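Local atomic coordinates of NADH-rubredoxin oxidoreductase (Clostridium acetobutylicum, PDB entry 3KLJ), a protein that catalyses the NADH-dependent reduction of rubredoxin through one bound FAD, as an intermediate in the electron transfer chain that scavenges dioxygen. Residues Ala20-Ala25 against Ile64-Asn69; Tyr43-Arg48 against Asp70-Asn75; Lys195-Arg200 against Ser310-Ile315. All coordinates share one frame; numbering follows the deposited sequence.

In the fold
Contacts 1 and 2 are two parts of one assembly in the FAD-binding domain, their centres about 5 Å apart. Their segments alternate along the chain, and 43-48 and 64-69 are joined directly by probable backbone hydrogen bonds, I64 O to Y47 N (2.8 Å) and I66 N to P45 O (2.9 Å). Both reach the cofactor's diphosphate: A20 in contact 1 through its amide, R48 in contact 2 through its guanidinium. Contact 3 lies apart, its centre about 33 Å from that of contact 1 and about 36 Å from that of contact 2. It joins the NADH-binding domain to the C-terminal domain, away from the annotated FAD sites.

Contact 1 (Ala20-Ala25 against Ile64-Asn69); sequences AGFSAA and ILIKKN. With FAD (flavin-adenine dinucleotide), chain B.
F22, on the helix 19-28, meets I66 and K67 of the loop 64-69 entirely through carbon atoms. The first kind of contact is a CH-pi interaction: the branch methyl CG2 of I66 sits over one face of the F22 ring, 4.0 Å from its centroid and 20° off the ring normal, displaced toward the rim on the CE2 side, where CG2 to CE2 is 3.7 Å. The chain end of I66 adds little, its CD1 lying 4.1 Å from F22 CD2. The F22 ring gets there because CG stands anti to the backbone N (chi1 166°), which carries it off the helix toward the loop.

The aliphatic part of K67 supplies the second kind, plain van der Waals packing. Its chain crosses the F22 side chain at about a right angle, with CG 3.4 Å from CE1 in an oblique approach and CE 3.7 Å from CZ. A bend at chi2 folds the K67 chain so that both carbons reach this end of the ring.

The helix is the one that follows the first strand of a Rossmann-type dinucleotide fold, and G21 is consistent with the last glycine of its GxGxxG motif. That setting explains the polar interaction: near the start of the helix, A20 N donates to FAD O1P at 2.7 Å with an N-H...O angle of 156°. The positive end of the helix dipole probably also helps to offset the diphosphate charge.

Around the pair, P45 and Y72 of helix 69-74 also touch F22, whose ring meets that of W71. On another side of the helix, S23 OG is hydrogen-bonded to the backbone O of N281 in helix 277-291.

Contact 2 (Tyr43-Arg48 against Asp70-Asn75); sequences YLPYYR and DWYEKN. With FAD (flavin-adenine dinucleotide), chain B.
Y72 and P45 approach from opposite directions, and the phenol oxygen of Y72 ends against the proline ring, with OH to P45 CG at 3.2 Å. The L44 and Y72 side chains run past each other pointing opposite ways, L44 CG 3.6 Å from Y72 CE2. Both aliphatic groups meet the tyrosine ring obliquely. With CG anti to the carbonyl carbon (chi1 -63°), Y72 extends from its helix toward the loop, while W71 CE3 lies over the centre of one ring face.

A water in the plane of the Y72 ring, at its edge, ties the two segments together: it accepts from Y72 OH (2.7 Å) and donates to P45 O (2.6 Å), linking the tyrosine hydroxyl to the loop carbonyl.

Farther along the loop, R48 bends at chi3 and sets the edge of its guanidinium to the FAD diphosphate, NE donating to O2A at 2.7 Å and 167°. R48 NH2 donates to Y46 OH, which lies 34° out of the guanidinium plane, and E41 forms a salt bridge with NH1.

Helix 69-74 thus packs on the loop between strand 35-38 and helix 51-56, with F22 of helix 19-28 against P45 and Y72, and V79 of strand 78-80 against L44 and Y72.

Contact 3 (Lys195-Arg200 against Ser310-Ile315); sequences KDKLDR and SGISII
I312 drives its CD1 methyl between two neighbouring residues of the helix 188-199, K197 and L198. Its CG1 branch is anti to the carbonyl carbon (chi1 -51°) and the chain then runs on extended (chi2 174°), which stretches the side chain out so that CD1 reaches the helix. There it lies 3.4 Å from K197 CB, tighter than usual for two carbons, and 4.0 Å from L198 CD2.

K197 touches with the root of its side chain alone. CB faces the strand, but a bend at chi2 (-62°) turns the rest away, and its NZ is hydrogen-bonded to the backbone O of E334. The aliphatic base therefore serves the packing while the amine is held elsewhere.

The helix belongs to the NADH-binding domain and I312 to strand 312-317 of the antiparallel sheet in the C-terminal domain, so these side chains form part of the seam between the two domains.

The L198 side chain leaves the helix pointing past the strand, but its end swings nearer: L198 CD2 lies 3.9 Å from S310 OG and also meets I312, whose side chain it crosses at a slant. The S310 hydroxyl has a weak hydrogen bond with Q163 NE2. V309 of strand 306-309 also packs against L198, and I353 of strand 346-353 against I312.

Contact 1 (Ala20-Ala25 against Ile64-Asn69)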
loop_
_atom_site.group_PDB
_atom_site.type_symbol
_atom_site.label_atom_id
_atom_site.label_comp_id
_atom_site.label_asym_id
_atom_site.label_seq_id
_atom_site.Cartn_x
_atom_site.Cartn_y
_atom_site.Cartn_z
ATOM N N ALA A 20 -7.908 -0.548 -8.289
ATOM C CA ALA A 20 -8.063 -1.909 -8.825
ATOM C C ALA A 20 -9.401 -2.082 -9.517
ATOM O O ALA A 20 -9.444 -2.513 -10.676
ATOM C CB ALA A 20 -7.865 -2.976 -7.746
ATOM N N GLY A 21 -10.482 -1.740 -8.811
ATOM C CA GLY A 21 -11.821 -1.713 -9.397
ATOM C C GLY A 21 -11.904 -0.886 -10.671
ATOM O O GLY A 21 -12.473 -1.329 -11.678
ATOM N N PHE A 22 -11.345 0.320 -10.637
ATOM C CA PHE A 22 -11.332 1.161 -11.823
ATOM C C PHE A 22 -10.672 0.459 -13.015
ATOM O O PHE A 22 -11.238 0.430 -14.111
ATOM C CB PHE A 22 -10.651 2.514 -11.593
ATOM C CG PHE A 22 -10.345 3.215 -12.873
ATOM C CD1 PHE A 22 -11.350 3.893 -13.560
ATOM C CD2 PHE A 22 -9.084 3.112 -13.453
ATOM C CE1 PHE A 22 -11.090 4.503 -14.771
ATOM C CE2 PHE A 22 -8.816 3.729 -14.676
ATOM C CZ PHE A 22 -9.819 4.422 -15.332
ATOM N N SER A 23 -9.476 -0.090 -12.795
ATOM C CA SER A 23 -8.737 -0.782 -13.849
ATOM C C SER A 23 -9.536 -1.947 -14.444
ATOM O O SER A 23 -9.495 -2.179 -15.650
ATOM C CB SER A 23 -7.384 -1.265 -13.335
ATOM O OG SER A 23 -6.612 -1.794 -14.398
ATOM N N ALA A 24 -10.274 -2.674 -13.602
ATOM C CA ALA A 24 -11.138 -3.760 -14.107
ATOM C C ALA A 24 -12.259 -3.223 -15.005
ATOM O O ALA A 24 -12.513 -3.770 -16.081
ATOM C CB ALA A 24 -11.714 -4.573 -12.973
ATOM N N ALA A 25 -12.926 -2.161 -14.557
ATOM C CA ALA A 25 -13.985 -1.516 -15.350
ATOM C C ALA A 25 -13.444 -1.089 -16.708
ATOM O O ALA A 25 -13.992 -1.478 -17.749
ATOM C CB ALA A 25 -14.594 -0.330 -14.605
ATOM N N ILE A 64 -7.355 14.566 -7.475
ATOM C CA ILE A 64 -6.775 13.218 -7.409
ATOM C C ILE A 64 -7.642 12.095 -7.988
ATOM O O ILE A 64 -7.204 10.940 -8.036
ATOM C CB ILE A 64 -6.264 12.832 -5.980
ATOM C CG1 ILE A 64 -7.406 12.824 -4.947
ATOM C CG2 ILE A 64 -5.084 13.735 -5.554
ATOM C CD1 ILE A 64 -7.064 12.049 -3.676
ATOM N N LEU A 65 -8.859 12.433 -8.422
ATOM C CA LEU A 65 -9.748 11.484 -9.113
ATOM C C LEU A 65 -9.060 10.947 -10.369
ATOM O O LEU A 65 -8.428 11.711 -11.107
ATOM C CB LEU A 65 -11.085 12.165 -9.502
ATOM C CG LEU A 65 -12.063 12.584 -8.391
ATOM C CD1 LEU A 65 -13.304 13.346 -8.921
ATOM C CD2 LEU A 65 -12.475 11.386 -7.553
ATOM N N ILE A 66 -9.177 9.644 -10.607
ATOM C CA ILE A 66 -8.613 9.046 -11.822
ATOM C C ILE A 66 -9.405 9.519 -13.052
ATOM O O ILE A 66 -8.832 10.017 -14.030
ATOM C CB ILE A 66 -8.536 7.485 -11.767
ATOM C CG1 ILE A 66 -7.688 7.003 -10.575
ATOM C CG2 ILE A 66 -7.910 6.958 -13.052
ATOM C CD1 ILE A 66 -7.750 5.433 -10.302
ATOM N N LYS A 67 -10.726 9.355 -12.993
ATOM C CA LYS A 67 -11.610 9.861 -14.035
ATOM C C LYS A 67 -12.717 10.657 -13.388
ATOM O O LYS A 67 -13.164 10.321 -12.288
ATOM C CB LYS A 67 -12.227 8.715 -14.848
ATOM C CG LYS A 67 -11.219 7.797 -15.538
ATOM C CD LYS A 67 -10.507 8.463 -16.709
ATOM C CE LYS A 67 -9.460 7.503 -17.262
ATOM N NZ LYS A 67 -8.714 8.099 -18.385
ATOM N N LYS A 68 -13.161 11.698 -14.079
ATOM C CA LYS A 68 -14.298 12.511 -13.633
ATOM C C LYS A 68 -15.620 11.828 -13.976
ATOM O O LYS A 68 -15.638 10.845 -14.727
ATOM C CB LYS A 68 -14.226 13.914 -14.253
ATOM C CG LYS A 68 -12.883 14.614 -14.045
ATOM C CD LYS A 68 -12.888 15.545 -12.836
ATOM C CE LYS A 68 -11.516 16.171 -12.615
ATOM N NZ LYS A 68 -11.609 17.628 -12.279
ATOM N N ASN A 69 -16.713 12.338 -13.408
ATOM C CA ASN A 69 -18.058 11.773 -13.609
ATOM C C ASN A 69 -18.399 11.479 -15.062
ATOM O O ASN A 69 -18.904 10.401 -15.383
ATOM C CB ASN A 69 -19.127 12.705 -13.021
ATOM C CG ASN A 69 -19.544 12.304 -11.623
ATOM O OD1 ASN A 69 -20.434 11.474 -11.439
ATOM N ND2 ASN A 69 -18.906 12.902 -10.625
HETATM P PA FAD B . -8.344 0.627 -2.510
HETATM O O1A FAD B . -8.347 0.511 -1.009
HETATM O O2A FAD B . -7.552 1.814 -3.004
HETATM O O5B FAD B . -9.846 0.709 -3.043
HETATM C C5B FAD B . -10.828 -0.207 -2.595
HETATM C C4B FAD B . -12.179 0.503 -2.505
HETATM O O4B FAD B . -13.196 -0.442 -2.174
HETATM C C3B FAD B . -12.179 1.553 -1.397
HETATM O O3B FAD B . -12.655 2.781 -1.921
HETATM C C2B FAD B . -13.113 1.006 -0.334
HETATM O O2B FAD B . -13.871 2.018 0.292
HETATM C C1B FAD B . -14.012 0.078 -1.138
HETATM N N9A FAD B . -14.610 -1.007 -0.338
HETATM C C8A FAD B . -14.049 -1.677 0.716
HETATM N N7A FAD B . -14.935 -2.598 1.162
HETATM C C5A FAD B . -16.051 -2.532 0.407
HETATM C C6A FAD B . -17.254 -3.239 0.443
HETATM N N6A FAD B . -17.561 -3.984 1.507
HETATM N N1A FAD B . -18.237 -2.930 -0.481
HETATM C C2A FAD B . -18.036 -1.939 -1.423
HETATM N N3A FAD B . -16.846 -1.237 -1.443
HETATM C C4A FAD B . -15.863 -1.533 -0.542
HETATM N N1 FAD B . 1.137 2.347 -3.079
HETATM C C2 FAD B . 2.299 2.428 -3.816
HETATM O O2 FAD B . 2.552 1.561 -4.634
HETATM N N3 FAD B . 3.164 3.492 -3.662
HETATM C C4 FAD B . 2.878 4.480 -2.750
HETATM O O4 FAD B . 3.680 5.410 -2.625
HETATM C C4X FAD B . 1.707 4.405 -1.981
HETATM N N5 FAD B . 1.390 5.394 -1.061
HETATM C C5X FAD B . 0.232 5.315 -0.312
HETATM C C6 FAD B . -0.078 6.315 0.620
HETATM C C7 FAD B . -1.265 6.225 1.364
HETATM C C7M FAD B . -1.602 7.292 2.365
HETATM C C8 FAD B . -2.126 5.142 1.186
HETATM C C8M FAD B . -3.404 5.017 1.978
HETATM C C9 FAD B . -1.808 4.152 0.264
HETATM C C9A FAD B . -0.634 4.235 -0.491
HETATM N N10 FAD B . -0.326 3.243 -1.419
HETATM C C10 FAD B . 0.837 3.329 -2.160
HETATM C "C1'" FAD B . -1.236 2.073 -1.597
HETATM C "C2'" FAD B . -2.159 2.223 -2.787
HETATM O "O2'" FAD B . -3.030 3.308 -2.542
HETATM C "C3'" FAD B . -2.939 0.930 -2.914
HETATM O "O3'" FAD B . -2.059 -0.121 -3.267
HETATM C "C4'" FAD B . -4.046 0.997 -3.953
HETATM O "O4'" FAD B . -4.937 2.066 -3.664
HETATM C "C5'" FAD B . -4.828 -0.309 -3.905
HETATM O "O5'" FAD B . -5.955 -0.152 -4.728
HETATM P P FAD B . -7.216 -1.098 -4.526
HETATM O O1P FAD B . -8.256 -0.752 -5.579
HETATM O O2P FAD B . -6.812 -2.552 -4.506
HETATM O O3P FAD B . -7.760 -0.776 -3.040
#

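Contact 2 (Tyr43-Arg48 against Asp70-Asn75)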
loop_
_atom_site.group_PDB
_atom_site.type_symbol
_atom_site.label_atom_id
_atom_site.label_comp_id
_atom_site.label_asym_id
_atom_site.label_seq_id
_atom_site.Cartn_x
_atom_site.Cartn_y
_atom_site.Cartn_z
ATOM N N TYR A 43 -16.938 9.099 -3.166
ATOM C CA TYR A 43 -16.110 9.620 -4.255
ATOM C C TYR A 43 -15.824 8.545 -5.295
ATOM O O TYR A 43 -15.748 7.354 -4.971
ATOM C CB TYR A 43 -14.780 10.196 -3.707
ATOM C CG TYR A 43 -14.977 11.068 -2.481
ATOM C CD1 TYR A 43 -15.572 12.329 -2.586
ATOM C CD2 TYR A 43 -14.606 10.618 -1.210
ATOM C CE1 TYR A 43 -15.775 13.126 -1.463
ATOM C CE2 TYR A 43 -14.801 11.413 -0.080
ATOM C CZ TYR A 43 -15.389 12.664 -0.215
ATOM O OH TYR A 43 -15.589 13.461 0.889
ATOM N N LEU A 44 -15.683 8.973 -6.545
ATOM C CA LEU A 44 -15.201 8.108 -7.626
ATOM C C LEU A 44 -13.770 7.618 -7.342
ATOM O O LEU A 44 -13.102 8.160 -6.455
ATOM C CB LEU A 44 -15.256 8.877 -8.949
ATOM C CG LEU A 44 -16.518 8.803 -9.835
ATOM C CD1 LEU A 44 -17.693 8.002 -9.260
ATOM C CD2 LEU A 44 -16.960 10.173 -10.322
ATOM N N PRO A 45 -13.308 6.577 -8.068
ATOM C CA PRO A 45 -11.933 6.116 -7.914
ATOM C C PRO A 45 -10.907 7.243 -7.972
ATOM O O PRO A 45 -10.918 8.055 -8.898
ATOM C CB PRO A 45 -11.756 5.174 -9.101
ATOM C CG PRO A 45 -13.098 4.536 -9.231
ATOM C CD PRO A 45 -14.113 5.603 -8.833
ATOM N N TYR A 46 -10.018 7.267 -6.987
ATOM C CA TYR A 46 -8.970 8.278 -6.944
ATOM C C TYR A 46 -7.597 7.677 -6.684
ATOM O O TYR A 46 -7.485 6.550 -6.173
ATOM C CB TYR A 46 -9.308 9.363 -5.923
ATOM C CG TYR A 46 -9.593 8.886 -4.510
ATOM C CD1 TYR A 46 -10.903 8.614 -4.091
ATOM C CD2 TYR A 46 -8.560 8.742 -3.580
ATOM C CE1 TYR A 46 -11.175 8.207 -2.778
ATOM C CE2 TYR A 46 -8.816 8.334 -2.274
ATOM C CZ TYR A 46 -10.128 8.071 -1.876
ATOM O OH TYR A 46 -10.371 7.673 -0.577
ATOM N N TYR A 47 -6.563 8.426 -7.062
ATOM C CA TYR A 47 -5.179 7.978 -6.928
ATOM C C TYR A 47 -4.769 8.104 -5.463
ATOM O O TYR A 47 -4.144 9.098 -5.050
ATOM C CB TYR A 47 -4.247 8.798 -7.828
ATOM C CG TYR A 47 -2.962 8.073 -8.165
ATOM C CD1 TYR A 47 -1.833 8.212 -7.362
ATOM C CD2 TYR A 47 -2.882 7.238 -9.280
ATOM C CE1 TYR A 47 -0.646 7.535 -7.660
ATOM C CE2 TYR A 47 -1.704 6.565 -9.591
ATOM C CZ TYR A 47 -0.589 6.724 -8.776
ATOM O OH TYR A 47 0.568 6.057 -9.060
ATOM N N ARG A 48 -5.149 7.088 -4.694
ATOM C CA ARG A 48 -4.967 7.065 -3.239
ATOM C C ARG A 48 -3.560 7.476 -2.721
ATOM O O ARG A 48 -3.485 8.175 -1.710
ATOM C CB ARG A 48 -5.389 5.695 -2.670
ATOM C CG ARG A 48 -5.585 5.642 -1.137
ATOM C CD ARG A 48 -6.099 4.244 -0.678
ATOM N NE ARG A 48 -7.362 3.895 -1.340
ATOM C CZ ARG A 48 -8.542 4.461 -1.073
ATOM N NH1 ARG A 48 -9.624 4.089 -1.744
ATOM N NH2 ARG A 48 -8.650 5.395 -0.136
ATOM N N ASP A 70 -18.123 12.459 -15.928
ATOM C CA ASP A 70 -18.461 12.371 -17.347
ATOM C C ASP A 70 -17.875 11.138 -18.038
ATOM O O ASP A 70 -18.466 10.614 -18.981
ATOM C CB ASP A 70 -18.032 13.643 -18.083
ATOM C CG ASP A 70 -18.854 13.894 -19.329
ATOM O OD1 ASP A 70 -19.875 13.197 -19.519
ATOM O OD2 ASP A 70 -18.482 14.784 -20.116
ATOM N N TRP A 71 -16.727 10.670 -17.562
ATOM C CA TRP A 71 -16.095 9.500 -18.149
ATOM C C TRP A 71 -16.935 8.242 -17.941
ATOM O O TRP A 71 -17.096 7.448 -18.871
ATOM C CB TRP A 71 -14.691 9.313 -17.581
ATOM C CG TRP A 71 -13.906 8.228 -18.232
ATOM C CD1 TRP A 71 -13.092 8.344 -19.321
ATOM C CD2 TRP A 71 -13.847 6.855 -17.828
ATOM N NE1 TRP A 71 -12.528 7.124 -19.622
ATOM C CE2 TRP A 71 -12.979 6.193 -18.723
ATOM C CE3 TRP A 71 -14.451 6.119 -16.801
ATOM C CZ2 TRP A 71 -12.695 4.829 -18.621
ATOM C CZ3 TRP A 71 -14.162 4.761 -16.692
ATOM C CH2 TRP A 71 -13.290 4.132 -17.599
ATOM N N TYR A 72 -17.453 8.059 -16.725
ATOM C CA TYR A 72 -18.274 6.883 -16.397
ATOM C C TYR A 72 -19.613 6.897 -17.123
ATOM O O TYR A 72 -20.134 5.833 -17.483
ATOM C CB TYR A 72 -18.494 6.753 -14.884
ATOM C CG TYR A 72 -17.218 6.531 -14.108
ATOM C CD1 TYR A 72 -16.733 5.247 -13.877
ATOM C CD2 TYR A 72 -16.481 7.619 -13.623
ATOM C CE1 TYR A 72 -15.550 5.047 -13.170
ATOM C CE2 TYR A 72 -15.292 7.433 -12.926
ATOM C CZ TYR A 72 -14.835 6.152 -12.702
ATOM O OH TYR A 72 -13.673 5.988 -12.005
ATOM N N GLU A 73 -20.164 8.096 -17.332
ATOM C CA GLU A 73 -21.414 8.266 -18.080
ATOM C C GLU A 73 -21.232 8.030 -19.582
ATOM O O GLU A 73 -22.004 7.287 -20.193
ATOM C CB GLU A 73 -22.028 9.653 -17.828
ATOM C CG GLU A 73 -22.838 9.742 -16.540
ATOM C CD GLU A 73 -23.452 11.111 -16.314
ATOM O OE1 GLU A 73 -23.920 11.746 -17.289
ATOM O OE2 GLU A 73 -23.473 11.553 -15.146
ATOM N N LYS A 74 -20.212 8.661 -20.171
ATOM C CA LYS A 74 -19.873 8.459 -21.583
ATOM C C LYS A 74 -19.625 6.976 -21.879
ATOM O O LYS A 74 -19.980 6.478 -22.945
ATOM C CB LYS A 74 -18.636 9.280 -21.962
ATOM C CG LYS A 74 -18.779 10.068 -23.258
ATOM C CD LYS A 74 -19.646 11.319 -23.059
ATOM C CE LYS A 74 -19.772 12.155 -24.331
ATOM N NZ LYS A 74 -20.678 11.514 -25.332
ATOM N N ASN A 75 -19.025 6.273 -20.924
ATOM C CA ASN A 75 -18.710 4.857 -21.095
ATOM C C ASN A 75 -19.752 3.905 -20.526
ATOM O O ASN A 75 -19.551 2.686 -20.527
ATOM C CB ASN A 75 -17.330 4.550 -20.522
ATOM C CG ASN A 75 -16.217 5.040 -21.415
ATOM O OD1 ASN A 75 -16.150 4.680 -22.592
ATOM N ND2 ASN A 75 -15.342 5.875 -20.868
HETATM P PA FAD B . -8.344 0.627 -2.510
HETATM O O1A FAD B . -8.347 0.511 -1.009
HETATM O O2A FAD B . -7.552 1.814 -3.004
HETATM O O5B FAD B . -9.846 0.709 -3.043
HETATM C C5B FAD B . -10.828 -0.207 -2.595
HETATM C C4B FAD B . -12.179 0.503 -2.505
HETATM O O4B FAD B . -13.196 -0.442 -2.174
HETATM C C3B FAD B . -12.179 1.553 -1.397
HETATM O O3B FAD B . -12.655 2.781 -1.921
HETATM C C2B FAD B . -13.113 1.006 -0.334
HETATM O O2B FAD B . -13.871 2.018 0.292
HETATM C C1B FAD B . -14.012 0.078 -1.138
HETATM N N9A FAD B . -14.610 -1.007 -0.338
HETATM C C8A FAD B . -14.049 -1.677 0.716
HETATM N N7A FAD B . -14.935 -2.598 1.162
HETATM C C5A FAD B . -16.051 -2.532 0.407
HETATM C C6A FAD B . -17.254 -3.239 0.443
HETATM N N6A FAD B . -17.561 -3.984 1.507
HETATM N N1A FAD B . -18.237 -2.930 -0.481
HETATM C C2A FAD B . -18.036 -1.939 -1.423
HETATM N N3A FAD B . -16.846 -1.237 -1.443
HETATM C C4A FAD B . -15.863 -1.533 -0.542
HETATM N N1 FAD B . 1.137 2.347 -3.079
HETATM C C2 FAD B . 2.299 2.428 -3.816
HETATM O O2 FAD B . 2.552 1.561 -4.634
HETATM N N3 FAD B . 3.164 3.492 -3.662
HETATM C C4 FAD B . 2.878 4.480 -2.750
HETATM O O4 FAD B . 3.680 5.410 -2.625
HETATM C C4X FAD B . 1.707 4.405 -1.981
HETATM N N5 FAD B . 1.390 5.394 -1.061
HETATM C C5X FAD B . 0.232 5.315 -0.312
HETATM C C6 FAD B . -0.078 6.315 0.620
HETATM C C7 FAD B . -1.265 6.225 1.364
HETATM C C7M FAD B . -1.602 7.292 2.365
HETATM C C8 FAD B . -2.126 5.142 1.186
HETATM C C8M FAD B . -3.404 5.017 1.978
HETATM C C9 FAD B . -1.808 4.152 0.264
HETATM C C9A FAD B . -0.634 4.235 -0.491
HETATM N N10 FAD B . -0.326 3.243 -1.419
HETATM C C10 FAD B . 0.837 3.329 -2.160
HETATM C "C1'" FAD B . -1.236 2.073 -1.597
HETATM C "C2'" FAD B . -2.159 2.223 -2.787
HETATM O "O2'" FAD B . -3.030 3.308 -2.542
HETATM C "C3'" FAD B . -2.939 0.930 -2.914
HETATM O "O3'" FAD B . -2.059 -0.121 -3.267
HETATM C "C4'" FAD B . -4.046 0.997 -3.953
HETATM O "O4'" FAD B . -4.937 2.066 -3.664
HETATM C "C5'" FAD B . -4.828 -0.309 -3.905
HETATM O "O5'" FAD B . -5.955 -0.152 -4.728
HETATM P P FAD B . -7.216 -1.098 -4.526
HETATM O O1P FAD B . -8.256 -0.752 -5.579
HETATM O O2P FAD B . -6.812 -2.552 -4.506
HETATM O O3P FAD B . -7.760 -0.776 -3.040
HETATM O O HOH W 1 -12.475 8.182 -10.942
#

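Contact 3 (Lys195-Arg200 against Ser310-Ile315)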
loop_
_atom_site.group_PDB
_atom_site.type_symbol
_atom_site.label_atom_id
_atom_site.label_comp_id
_atom_site.label_asym_id
_atom_site.label_seq_id
_atom_site.Cartn_x
_atom_site.Cartn_y
_atom_site.Cartn_z
ATOM N N LYS A 195 17.274 7.626 10.233
ATOM C CA LYS A 195 16.871 8.450 11.386
ATOM C C LYS A 195 17.696 9.745 11.471
ATOM O O LYS A 195 17.135 10.819 11.674
ATOM C CB LYS A 195 17.002 7.667 12.696
ATOM C CG LYS A 195 16.516 8.444 13.933
ATOM C CD LYS A 195 16.975 7.818 15.231
ATOM C CE LYS A 195 16.496 8.637 16.431
ATOM N NZ LYS A 195 17.048 10.029 16.478
ATOM N N ASP A 196 19.017 9.632 11.303
ATOM C CA ASP A 196 19.929 10.788 11.336
ATOM C C ASP A 196 19.598 11.795 10.240
ATOM O O ASP A 196 19.458 12.992 10.500
ATOM C CB ASP A 196 21.396 10.329 11.229
ATOM C CG ASP A 196 22.346 11.439 10.748
ATOM O OD1 ASP A 196 22.307 12.566 11.283
ATOM O OD2 ASP A 196 23.155 11.171 9.836
ATOM N N LYS A 197 19.487 11.305 9.010
ATOM C CA LYS A 197 19.169 12.150 7.865
ATOM C C LYS A 197 17.805 12.842 8.029
ATOM O O LYS A 197 17.641 14.016 7.678
ATOM C CB LYS A 197 19.175 11.325 6.575
ATOM C CG LYS A 197 20.544 10.873 6.082
ATOM C CD LYS A 197 21.449 12.050 5.736
ATOM C CE LYS A 197 22.725 11.580 5.092
ATOM N NZ LYS A 197 23.828 12.559 5.316
ATOM N N LEU A 198 16.835 12.107 8.565
ATOM C CA LEU A 198 15.528 12.672 8.857
ATOM C C LEU A 198 15.544 13.659 10.026
ATOM O O LEU A 198 14.826 14.657 9.991
ATOM C CB LEU A 198 14.487 11.563 9.072
ATOM C CG LEU A 198 14.147 10.726 7.835
ATOM C CD1 LEU A 198 13.242 9.540 8.187
ATOM C CD2 LEU A 198 13.497 11.589 6.759
ATOM N N ASP A 199 16.379 13.387 11.034
ATOM C CA ASP A 199 16.452 14.192 12.253
ATOM C C ASP A 199 17.101 15.548 12.009
ATOM O O ASP A 199 16.690 16.550 12.599
ATOM C CB ASP A 199 17.220 13.456 13.363
ATOM C CG ASP A 199 16.970 14.053 14.754
ATOM O OD1 ASP A 199 15.794 14.121 15.175
ATOM O OD2 ASP A 199 17.951 14.441 15.431
ATOM N N ARG A 200 18.125 15.581 11.156
ATOM C CA ARG A 200 18.739 16.856 10.794
ATOM C C ARG A 200 17.867 17.634 9.790
ATOM O O ARG A 200 18.077 18.831 9.578
ATOM C CB ARG A 200 20.201 16.684 10.334
ATOM C CG ARG A 200 20.430 16.195 8.901
ATOM C CD ARG A 200 21.906 15.822 8.687
ATOM N NE ARG A 200 22.777 16.535 9.620
ATOM C CZ ARG A 200 23.634 17.500 9.288
ATOM N NH1 ARG A 200 23.777 17.877 8.022
ATOM N NH2 ARG A 200 24.371 18.079 10.227
ATOM N N SER A 310 11.386 13.661 2.199
ATOM C CA SER A 310 12.449 14.629 2.476
ATOM C C SER A 310 13.601 14.596 1.473
ATOM O O SER A 310 14.722 15.006 1.785
ATOM C CB SER A 310 12.958 14.444 3.908
ATOM O OG SER A 310 11.896 14.564 4.838
ATOM N N GLY A 311 13.304 14.114 0.265
ATOM C CA GLY A 311 14.290 13.976 -0.796
ATOM C C GLY A 311 15.360 12.948 -0.490
ATOM O O GLY A 311 16.485 13.086 -0.958
ATOM N N ILE A 312 15.006 11.933 0.306
ATOM C CA ILE A 312 15.894 10.803 0.632
ATOM C C ILE A 312 15.314 9.509 0.063
ATOM O O ILE A 312 14.202 9.104 0.424
ATOM C CB ILE A 312 16.116 10.623 2.155
ATOM C CG1 ILE A 312 16.545 11.941 2.805
ATOM C CG2 ILE A 312 17.164 9.540 2.414
ATOM C CD1 ILE A 312 16.638 11.879 4.310
ATOM N N SER A 313 16.076 8.865 -0.812
ATOM C CA SER A 313 15.571 7.756 -1.612
ATOM C C SER A 313 16.028 6.411 -1.080
ATOM O O SER A 313 17.186 6.266 -0.672
ATOM C CB SER A 313 16.068 7.907 -3.042
ATOM O OG SER A 313 17.486 7.860 -3.076
ATOM N N ILE A 314 15.140 5.417 -1.116
ATOM C CA ILE A 314 15.455 4.079 -0.594
ATOM C C ILE A 314 15.002 2.982 -1.539
ATOM O O ILE A 314 13.876 3.008 -2.021
ATOM C CB ILE A 314 14.791 3.825 0.785
ATOM C CG1 ILE A 314 15.371 4.765 1.837
ATOM C CG2 ILE A 314 14.981 2.364 1.222
ATOM C CD1 ILE A 314 14.529 4.893 3.064
ATOM N N ILE A 315 15.875 2.025 -1.825
ATOM C CA ILE A 315 15.410 0.782 -2.429
ATOM C C ILE A 315 15.855 -0.408 -1.582
ATOM O O ILE A 315 17.015 -0.495 -1.160
ATOM C CB ILE A 315 15.765 0.604 -3.961
ATOM C CG1 ILE A 315 16.954 -0.316 -4.178
ATOM C CG2 ILE A 315 15.938 1.945 -4.713
ATOM C CD1 ILE A 315 16.551 -1.709 -4.513
#